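Local structure of transcriptional regulator, TetR family (Thermus thermophilus, 3VPR) at residues I8-E11 with A12-F16; K114-A117 with L118-H122; H122-N125 with L126-I129; L130-G133 with V134-G137. The protein represses transcription as a TetR-family regulator, probably by binding cis-regulatory DNA through an N-terminal helix-turn-helix. One frame throughout, in Å; residues are numbered along the deposited sequence.

Contact 1 of 4, residues I8-E11 with A12-F16; sequences ILEE and AAKLF
Lys14 NZ hangs over one face of the Glu10 carboxylate but approaches Glu11 from nearer the carboxylate's edge, tilted about 27° out of its plane. The Phe16 ring meets Tyr21 edge-to-face. Glu11 OE2 is 3.9 Å from Lys14 NZ, a long salt bridge. Glu10 OE2 stays 4.5 Å from the same NZ, so that pair is only an electrostatic neighbourhood. Glu10 and Lys14 run alongside each other in the same direction, and CG of Glu10 comes within 4.0 Å of CE of Lys14. The Glu11 chain instead folds over at chi2 (-61°) and slants across the extended lysine. With its CG beside the backbone N (chi1 -68°), Lys14 lays CG 3.4 Å from Glu10 O, and the extended chain carries NZ out to the two carboxylates. Beneath the charges, four consecutive amides from Ala12 to Leu15 bond to the carbonyls four residues earlier, and Ala13 N to Leu9 O measures 2.9 Å. Ala12 and Leu15 rest on Leu29, Leu9 and Ala12 on Ile50, and Ile8 on Leu40 and Phe44, packing helix 4-19 against both helices of the predicted helix-turn-helix and helix 47-70, as for the first helix of a TetR-type DNA-binding domain.

Contact 2 of 4, residues K114-A117 with L118-H122; sequences KTIA and LRDRH
Leu118 opens the second half of this contact between successive helical turns by leaning back over Lys114 and Thr115, in helix 109-135 of the TetR-type C-terminal domain. Its amide is shared between two carbonyls, Thr115 O and Lys114 O, and both bonds are weak and bent. The side chain follows the same direction, its CG lying 3.4 Å from Lys114 O, and beyond the contact it packs on Lys60 of helix 47-70. Arg119 comes next and carries the main side-chain meeting. Its chain runs beside that of Ile116 in the same direction and turns at chi3 (77°), which brings the guanidinium over the isoleucine. CG2 of Ile116 sits 3.6 Å above the guanidinium plane, displaced toward the NH2 side of the rim, so one face rests on aliphatic carbon. Asp120 then closes the edge of the same group in a salt bridge that uses the syn side of the carboxylate: Arg119 NH2 reaches Asp120 OD1 at 2.9 Å within the guanidinium plane, while NE adds only a weak bond to that same oxygen. The aspartate is itself tied down by its backbone: Asp120 N to Ile116 O is short, 2.7 Å, and nearly straight, with an N-H...O angle of 171°. Arg121 returns its amide to Ala117 O at 3.0 Å and sends an extended side chain away from the earlier turn toward Glu67, a long and weak ion pair. His122 faces inward, its ring stacked on Phe82 and its NE2 hydrogen-bonded to His86 ND1.

Contact 3 of 4, residues H122-N125 with L126-I129; sequences HEEN and LRAI
Glu123 and Arg127, one helical turn apart, meet at the edge of the guanidinium. Glu123 OE2 lies near the guanidinium plane, 3.4 Å from Arg127 NH2, a salt bridge whose hydrogen bond is weak. The two flat groups do not lie in one plane; they stand 72° apart, and a paired, two-oxygen grip is absent: OE1 remains 4.2 Å from NH2. Closer to the helix, CG of Glu123 comes 3.7 Å from Arg127 NE, a buried nitrogen for which the model offers no polar partner. The arginine reaches this place with CG beside its own backbone N (chi1 -66°) and a chain extended as far as NE, which also lays CG 3.1 Å from Glu123 O. Glu124 crosses the same chain at about a right angle; its OE1 is 4.1 Å from Arg127 CD and 4.6 Å from NH1, well out of the guanidinium plane, so that charges alone are involved. Helical amide bonds, such as Arg127 N to Glu123 O, fix the spacing of all three residues. The stretch belongs to helix 109-135 of the TetR-type C-terminal domain, and its neighbours set the outer shell. Glu123 has its stronger partner in Arg149, a salt bridge to helix 144-161, against which Arg127 also packs at Val144 and Ala145; Glu124 OE2 is drawn along the helix to Arg131. On the buried side Leu126 and Ile129 enter the core against Phe82 of helix 75-92, where His122 stacks on the same ring and bonds to His86.

Contact 4 of 4, residues L130-G133 with V134-G137; sequences LRRG and VEQG
Arg132 O accepts the amide of Gln136 at 2.8 Å with an N-H...O angle of 168°, the shortest secure polar bond across the last turn of the helix. Leu130 O also accepts Val134 N, at 3.0 Å and in its carbonyl plane. Just beyond, Gly137 departs from helical geometry with a positive phi of 71° and sends its amide 3.1 Å back to Val134 O; with a second bond into the final turn this makes a Schellman motif, and a positive phi suits glycine. On the outer side Glu135 is modelled alongside Arg131, but its CG sits too close to Arg131 O, so its place is doubtful. The Arg131 guanidinium turns to Glu124. Arg132 bends at chi3 (38°), carrying its guanidinium to the C-terminal end of helix 47-70 and the residues just after it, NH1 bonding weakly to Leu70 O and NH2 to Val72 O. Val134 packs on Phe139 and Val142 of the following loop. Leu130 touches Leu79 of helix 75-92 and Ala147 of helix 144-161, and also Leu185 of the second subunit.

Overall arrangement
From the N terminus, contact 1 comes first, alone on helix 4-19 in the DNA-binding part. Contacts 2, 3 and 4 follow in order along helix 109-135. Each joins adjoining residues of one helix, so none encloses a loop, and none nests within or crosses another. Contacts 2 and 3 overlap at His122; contact 4 starts at the residue after contact 3 ends and meets it through the Glu124-Arg131 salt bridge. The centres of contacts 1 and 4 are 41 Å apart, on opposite sides of the chain's centre. Helix 47-70 connects these regions: contact 1 meets residues 50 to 54, contact 2 residues from Tyr52 to Leu62, and contact 3 from Leu62 to Leu70 near its end.

Contact 1 of 4, residues I8-E11 with A12-F16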
loop_
_atom_site.group_PDB
_atom_site.type_symbol
_atom_site.label_atom_id
_atom_site.label_comp_id
_atom_site.label_asym_id
_atom_site.label_seq_id
_atom_site.Cartn_x
_atom_site.Cartn_y
_atom_site.Cartn_z
ATOM N N ILE A 8 -25.635 11.599 0.250
ATOM C CA ILE A 8 -25.594 10.298 0.877
ATOM C C ILE A 8 -24.252 9.627 0.586
ATOM O O ILE A 8 -23.653 9.037 1.493
ATOM C CB ILE A 8 -26.744 9.398 0.375
ATOM C CG1 ILE A 8 -28.091 10.014 0.778
ATOM C CG2 ILE A 8 -26.589 7.986 0.939
ATOM C CD1 ILE A 8 -29.328 9.230 0.310
ATOM N N LEU A 9 -23.751 9.739 -0.648
ATOM C CA LEU A 9 -22.486 9.065 -0.982
ATOM C C LEU A 9 -21.263 9.708 -0.344
ATOM O O LEU A 9 -20.399 9.003 0.166
ATOM C CB LEU A 9 -22.291 8.967 -2.495
ATOM C CG LEU A 9 -23.331 8.089 -3.197
ATOM C CD1 LEU A 9 -23.039 8.030 -4.691
ATOM C CD2 LEU A 9 -23.308 6.682 -2.595
ATOM N N GLU A 10 -21.191 11.038 -0.367
ATOM C CA GLU A 10 -20.065 11.733 0.242
ATOM C C GLU A 10 -20.064 11.558 1.766
ATOM O O GLU A 10 -19.023 11.339 2.369
ATOM C CB GLU A 10 -20.103 13.227 -0.100
ATOM C CG GLU A 10 -19.069 14.049 0.676
ATOM C CD GLU A 10 -18.731 15.372 0.010
ATOM O OE1 GLU A 10 -19.661 16.056 -0.460
ATOM O OE2 GLU A 10 -17.534 15.732 -0.033
ATOM N N GLU A 11 -21.239 11.648 2.370
ATOM C CA GLU A 11 -21.371 11.497 3.815
ATOM C C GLU A 11 -21.092 10.079 4.261
ATOM O O GLU A 11 -20.517 9.864 5.325
ATOM C CB GLU A 11 -22.772 11.903 4.282
ATOM C CG GLU A 11 -23.052 13.402 4.174
ATOM C CD GLU A 11 -22.109 14.234 5.027
ATOM O OE1 GLU A 11 -22.121 14.061 6.266
ATOM O OE2 GLU A 11 -21.353 15.057 4.458
ATOM N N ALA A 12 -21.522 9.114 3.459
ATOM C CA ALA A 12 -21.287 7.709 3.767
ATOM C C ALA A 12 -19.782 7.485 3.686
ATOM O O ALA A 12 -19.182 6.882 4.575
ATOM C CB ALA A 12 -21.995 6.812 2.756
ATOM N N ALA A 13 -19.170 7.984 2.615
ATOM C CA ALA A 13 -17.733 7.833 2.451
ATOM C C ALA A 13 -16.979 8.364 3.680
ATOM O O ALA A 13 -16.040 7.727 4.152
ATOM C CB ALA A 13 -17.263 8.549 1.189
ATOM N N LYS A 14 -17.381 9.523 4.197
ATOM C CA LYS A 14 -16.713 10.073 5.377
ATOM C C LYS A 14 -16.960 9.201 6.604
ATOM O O LYS A 14 -16.047 8.940 7.380
ATOM C CB LYS A 14 -17.203 11.484 5.683
ATOM C CG LYS A 14 -16.812 12.521 4.664
ATOM C CD LYS A 14 -17.347 13.887 5.084
ATOM C CE LYS A 14 -17.095 14.937 4.015
ATOM N NZ LYS A 14 -17.622 16.267 4.426
ATOM N N LEU A 15 -18.192 8.741 6.772
ATOM C CA LEU A 15 -18.520 7.922 7.929
ATOM C C LEU A 15 -17.749 6.604 7.895
ATOM O O LEU A 15 -17.244 6.156 8.919
ATOM C CB LEU A 15 -20.029 7.671 8.000
ATOM C CG LEU A 15 -20.454 6.811 9.183
ATOM C CD1 LEU A 15 -20.004 7.477 10.482
ATOM C CD2 LEU A 15 -21.957 6.624 9.172
ATOM N N PHE A 16 -17.646 5.997 6.717
ATOM C CA PHE A 16 -16.913 4.746 6.581
ATOM C C PHE A 16 -15.438 4.983 6.895
ATOM O O PHE A 16 -14.775 4.121 7.460
ATOM C CB PHE A 16 -17.032 4.176 5.166
ATOM C CG PHE A 16 -18.411 3.696 4.807
ATOM C CD1 PHE A 16 -19.259 3.176 5.776
ATOM C CD2 PHE A 16 -18.844 3.731 3.481
ATOM C CE1 PHE A 16 -20.529 2.695 5.430
ATOM C CE2 PHE A 16 -20.101 3.253 3.122
ATOM C CZ PHE A 16 -20.949 2.733 4.098
#

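Contact 2 of 4, residues K114-A117 with L118-H122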
loop_
_atom_site.group_PDB
_atom_site.type_symbol
_atom_site.label_atom_id
_atom_site.label_comp_id
_atom_site.label_asym_id
_atom_site.label_seq_id
_atom_site.Cartn_x
_atom_site.Cartn_y
_atom_site.Cartn_z
ATOM N N LYS A 114 -16.344 -4.707 -12.074
ATOM C CA LYS A 114 -16.306 -3.431 -12.773
ATOM C C LYS A 114 -15.317 -2.488 -12.098
ATOM O O LYS A 114 -14.757 -1.601 -12.740
ATOM C CB LYS A 114 -17.699 -2.792 -12.821
ATOM C CG LYS A 114 -18.754 -3.673 -13.472
ATOM C CD LYS A 114 -20.080 -2.947 -13.631
ATOM C CE LYS A 114 -20.211 -2.331 -15.012
ATOM N NZ LYS A 114 -20.270 -3.384 -16.072
ATOM N N THR A 115 -15.102 -2.699 -10.803
ATOM C CA THR A 115 -14.184 -1.887 -10.031
ATOM C C THR A 115 -12.725 -2.215 -10.363
ATOM O O THR A 115 -11.937 -1.324 -10.671
ATOM C CB THR A 115 -14.436 -2.106 -8.541
ATOM O OG1 THR A 115 -15.597 -1.360 -8.147
ATOM C CG2 THR A 115 -13.243 -1.680 -7.726
ATOM N N ILE A 116 -12.375 -3.498 -10.303
ATOM C CA ILE A 116 -11.014 -3.936 -10.595
ATOM C C ILE A 116 -10.702 -3.643 -12.055
ATOM O O ILE A 116 -9.569 -3.332 -12.407
ATOM C CB ILE A 116 -10.835 -5.456 -10.324
ATOM C CG1 ILE A 116 -11.131 -5.771 -8.857
ATOM C CG2 ILE A 116 -9.416 -5.890 -10.669
ATOM C CD1 ILE A 116 -10.257 -5.018 -7.867
ATOM N N ALA A 117 -11.719 -3.731 -12.906
ATOM C CA ALA A 117 -11.533 -3.448 -14.324
ATOM C C ALA A 117 -11.137 -1.976 -14.499
ATOM O O ALA A 117 -10.411 -1.633 -15.427
ATOM C CB ALA A 117 -12.816 -3.760 -15.103
ATOM N N LEU A 118 -11.618 -1.106 -13.613
ATOM C CA LEU A 118 -11.260 0.315 -13.691
ATOM C C LEU A 118 -9.829 0.514 -13.169
ATOM O O LEU A 118 -9.064 1.323 -13.701
ATOM C CB LEU A 118 -12.243 1.171 -12.887
ATOM C CG LEU A 118 -13.563 1.481 -13.612
ATOM C CD1 LEU A 118 -14.503 2.213 -12.664
ATOM C CD2 LEU A 118 -13.299 2.330 -14.857
ATOM N N ARG A 119 -9.473 -0.232 -12.128
ATOM C CA ARG A 119 -8.126 -0.164 -11.579
ATOM C C ARG A 119 -7.155 -0.693 -12.649
ATOM O O ARG A 119 -6.137 -0.065 -12.927
ATOM C CB ARG A 119 -8.021 -1.024 -10.320
ATOM C CG ARG A 119 -6.641 -1.058 -9.706
ATOM C CD ARG A 119 -6.428 -2.347 -8.914
ATOM N NE ARG A 119 -6.173 -3.494 -9.781
ATOM C CZ ARG A 119 -6.063 -4.747 -9.348
ATOM N NH1 ARG A 119 -6.193 -5.016 -8.054
ATOM N NH2 ARG A 119 -5.807 -5.732 -10.207
ATOM N N ASP A 120 -7.471 -1.850 -13.242
ATOM C CA ASP A 120 -6.616 -2.415 -14.279
ATOM C C ASP A 120 -6.466 -1.443 -15.452
ATOM O O ASP A 120 -5.371 -1.284 -15.994
ATOM C CB ASP A 120 -7.167 -3.760 -14.783
ATOM C CG ASP A 120 -6.876 -4.914 -13.820
ATOM O OD1 ASP A 120 -6.107 -4.709 -12.854
ATOM O OD2 ASP A 120 -7.407 -6.028 -14.028
ATOM N N ARG A 121 -7.561 -0.781 -15.825
ATOM C CA ARG A 121 -7.552 0.174 -16.938
ATOM C C ARG A 121 -6.577 1.310 -16.669
ATOM O O ARG A 121 -5.852 1.763 -17.565
ATOM C CB ARG A 121 -8.961 0.733 -17.150
ATOM C CG ARG A 121 -9.150 1.628 -18.368
ATOM C CD ARG A 121 -10.651 1.916 -18.555
ATOM N NE ARG A 121 -10.950 2.762 -19.709
ATOM C CZ ARG A 121 -10.770 2.400 -20.977
ATOM N NH1 ARG A 121 -10.291 1.198 -21.273
ATOM N NH2 ARG A 121 -11.067 3.247 -21.953
ATOM N N HIS A 122 -6.566 1.771 -15.423
ATOM C CA HIS A 122 -5.682 2.848 -15.007
ATOM C C HIS A 122 -4.215 2.399 -15.121
ATOM O O HIS A 122 -3.361 3.145 -15.600
ATOM C CB HIS A 122 -6.000 3.236 -13.559
ATOM C CG HIS A 122 -5.347 4.505 -13.110
ATOM N ND1 HIS A 122 -5.537 5.709 -13.757
ATOM C CD2 HIS A 122 -4.551 4.771 -12.046
ATOM C CE1 HIS A 122 -4.890 6.662 -13.108
ATOM N NE2 HIS A 122 -4.285 6.119 -12.065
#

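Contact 3 of 4, residues H122-N125 with L126-I129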
loop_
_atom_site.group_PDB
_atom_site.type_symbol
_atom_site.label_atom_id
_atom_site.label_comp_id
_atom_site.label_asym_id
_atom_site.label_seq_id
_atom_site.Cartn_x
_atom_site.Cartn_y
_atom_site.Cartn_z
ATOM N N HIS A 122 -6.566 1.771 -15.423
ATOM C CA HIS A 122 -5.682 2.848 -15.007
ATOM C C HIS A 122 -4.215 2.399 -15.121
ATOM O O HIS A 122 -3.361 3.145 -15.600
ATOM C CB HIS A 122 -6.000 3.236 -13.559
ATOM C CG HIS A 122 -5.347 4.505 -13.110
ATOM N ND1 HIS A 122 -5.537 5.709 -13.757
ATOM C CD2 HIS A 122 -4.551 4.771 -12.046
ATOM C CE1 HIS A 122 -4.890 6.662 -13.108
ATOM N NE2 HIS A 122 -4.285 6.119 -12.065
ATOM N N GLU A 123 -3.937 1.177 -14.675
ATOM C CA GLU A 123 -2.588 0.623 -14.721
ATOM C C GLU A 123 -2.155 0.442 -16.175
ATOM O O GLU A 123 -0.989 0.649 -16.524
ATOM C CB GLU A 123 -2.546 -0.714 -13.964
ATOM C CG GLU A 123 -1.230 -1.468 -14.087
ATOM C CD GLU A 123 -0.977 -2.398 -12.912
ATOM O OE1 GLU A 123 -1.947 -2.980 -12.381
ATOM O OE2 GLU A 123 0.195 -2.556 -12.519
ATOM N N GLU A 124 -3.105 0.070 -17.026
ATOM C CA GLU A 124 -2.821 -0.121 -18.449
ATOM C C GLU A 124 -2.518 1.209 -19.151
ATOM O O GLU A 124 -1.699 1.256 -20.066
ATOM C CB GLU A 124 -3.993 -0.836 -19.131
ATOM C CG GLU A 124 -3.761 -1.140 -20.606
ATOM C CD GLU A 124 -2.438 -1.852 -20.863
ATOM O OE1 GLU A 124 -2.196 -2.913 -20.237
ATOM O OE2 GLU A 124 -1.642 -1.349 -21.694
ATOM N N ASN A 125 -3.161 2.294 -18.723
ATOM C CA ASN A 125 -2.888 3.595 -19.336
ATOM C C ASN A 125 -1.479 4.052 -18.951
ATOM O O ASN A 125 -0.777 4.697 -19.745
ATOM C CB ASN A 125 -3.901 4.653 -18.885
ATOM C CG ASN A 125 -5.269 4.466 -19.519
ATOM O OD1 ASN A 125 -5.370 4.050 -20.671
ATOM N ND2 ASN A 125 -6.330 4.789 -18.775
ATOM N N LEU A 126 -1.058 3.716 -17.731
ATOM C CA LEU A 126 0.271 4.104 -17.285
ATOM C C LEU A 126 1.292 3.323 -18.100
ATOM O O LEU A 126 2.289 3.874 -18.559
ATOM C CB LEU A 126 0.453 3.813 -15.786
ATOM C CG LEU A 126 1.837 4.114 -15.191
ATOM C CD1 LEU A 126 2.223 5.549 -15.482
ATOM C CD2 LEU A 126 1.820 3.849 -13.670
ATOM N N ARG A 127 1.029 2.033 -18.276
ATOM C CA ARG A 127 1.913 1.176 -19.044
ATOM C C ARG A 127 2.062 1.691 -20.464
ATOM O O ARG A 127 3.164 1.667 -21.027
ATOM C CB ARG A 127 1.381 -0.257 -19.064
ATOM C CG ARG A 127 1.381 -0.924 -17.695
ATOM C CD ARG A 127 1.104 -2.417 -17.799
ATOM N NE ARG A 127 1.034 -3.041 -16.481
ATOM C CZ ARG A 127 0.756 -4.324 -16.268
ATOM N NH1 ARG A 127 0.521 -5.131 -17.293
ATOM N NH2 ARG A 127 0.708 -4.803 -15.031
ATOM N N ALA A 128 0.959 2.160 -21.042
ATOM C CA ALA A 128 0.996 2.693 -22.405
ATOM C C ALA A 128 1.930 3.896 -22.476
ATOM O O ALA A 128 2.661 4.051 -23.450
ATOM C CB ALA A 128 -0.416 3.090 -22.877
ATOM N N ILE A 129 1.903 4.753 -21.457
ATOM C CA ILE A 129 2.788 5.922 -21.439
ATOM C C ILE A 129 4.253 5.472 -21.335
ATOM O O ILE A 129 5.119 5.967 -22.047
ATOM C CB ILE A 129 2.484 6.852 -20.249
ATOM C CG1 ILE A 129 1.103 7.481 -20.411
ATOM C CG2 ILE A 129 3.545 7.931 -20.139
ATOM C CD1 ILE A 129 0.698 8.366 -19.239
#

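Contact 4 of 4, residues L130-G133 with V134-G137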
loop_
_atom_site.group_PDB
_atom_site.type_symbol
_atom_site.label_atom_id
_atom_site.label_comp_id
_atom_site.label_asym_id
_atom_site.label_seq_id
_atom_site.Cartn_x
_atom_site.Cartn_y
_atom_site.Cartn_z
ATOM N N LEU A 130 4.523 4.524 -20.448
ATOM C CA LEU A 130 5.879 4.019 -20.269
ATOM C C LEU A 130 6.359 3.294 -21.521
ATOM O O LEU A 130 7.484 3.504 -21.974
ATOM C CB LEU A 130 5.937 3.066 -19.068
ATOM C CG LEU A 130 5.588 3.716 -17.727
ATOM C CD1 LEU A 130 5.461 2.648 -16.637
ATOM C CD2 LEU A 130 6.656 4.743 -17.374
ATOM N N ARG A 131 5.499 2.448 -22.084
ATOM C CA ARG A 131 5.861 1.700 -23.280
ATOM C C ARG A 131 6.208 2.638 -24.442
ATOM O O ARG A 131 7.160 2.378 -25.196
ATOM C CB ARG A 131 4.727 0.747 -23.681
ATOM C CG ARG A 131 4.957 0.047 -25.008
ATOM C CD ARG A 131 4.037 -1.149 -25.198
ATOM N NE ARG A 131 2.716 -0.936 -24.617
ATOM C CZ ARG A 131 2.321 -1.450 -23.456
ATOM N NH1 ARG A 131 3.141 -2.218 -22.751
ATOM N NH2 ARG A 131 1.116 -1.178 -22.987
ATOM N N ARG A 132 5.447 3.721 -24.590
ATOM C CA ARG A 132 5.732 4.673 -25.662
ATOM C C ARG A 132 7.105 5.281 -25.420
ATOM O O ARG A 132 7.877 5.488 -26.356
ATOM C CB ARG A 132 4.689 5.789 -25.699
ATOM C CG ARG A 132 3.330 5.377 -26.250
ATOM C CD ARG A 132 2.304 6.477 -25.970
ATOM N NE ARG A 132 2.893 7.808 -26.132
ATOM C CZ ARG A 132 2.356 8.934 -25.663
ATOM N NH1 ARG A 132 1.206 8.911 -24.998
ATOM N NH2 ARG A 132 2.987 10.087 -25.844
ATOM N N GLY A 133 7.404 5.563 -24.154
ATOM C CA GLY A 133 8.688 6.141 -23.801
ATOM C C GLY A 133 9.827 5.226 -24.197
ATOM O O GLY A 133 10.850 5.681 -24.715
ATOM N N VAL A 134 9.659 3.931 -23.949
ATOM C CA VAL A 134 10.689 2.967 -24.310
ATOM C C VAL A 134 10.774 2.846 -25.835
ATOM O O VAL A 134 11.860 2.771 -26.401
ATOM C CB VAL A 134 10.400 1.580 -23.689
ATOM C CG1 VAL A 134 11.337 0.533 -24.292
ATOM C CG2 VAL A 134 10.592 1.634 -22.156
ATOM N N GLU A 135 9.625 2.833 -26.497
ATOM C CA GLU A 135 9.587 2.715 -27.951
ATOM C C GLU A 135 10.228 3.920 -28.647
ATOM O O GLU A 135 11.016 3.761 -29.576
ATOM C CB GLU A 135 8.140 2.532 -28.412
ATOM C CG GLU A 135 7.479 1.307 -27.779
ATOM C CD GLU A 135 6.033 1.120 -28.188
ATOM O OE1 GLU A 135 5.305 2.134 -28.290
ATOM O OE2 GLU A 135 5.621 -0.048 -28.388
ATOM N N GLN A 136 9.900 5.124 -28.194
ATOM C CA GLN A 136 10.473 6.324 -28.794
ATOM C C GLN A 136 11.914 6.514 -28.346
ATOM O O GLN A 136 12.561 7.490 -28.719
ATOM C CB GLN A 136 9.651 7.546 -28.403
ATOM C CG GLN A 136 8.258 7.562 -29.009
ATOM C CD GLN A 136 7.285 8.404 -28.205
ATOM O OE1 GLN A 136 6.739 7.946 -27.199
ATOM N NE2 GLN A 136 7.074 9.647 -28.632
ATOM N N GLY A 137 12.419 5.577 -27.543
ATOM C CA GLY A 137 13.783 5.689 -27.066
ATOM C C GLY A 137 13.978 6.790 -26.040
ATOM O O GLY A 137 15.110 7.143 -25.733
#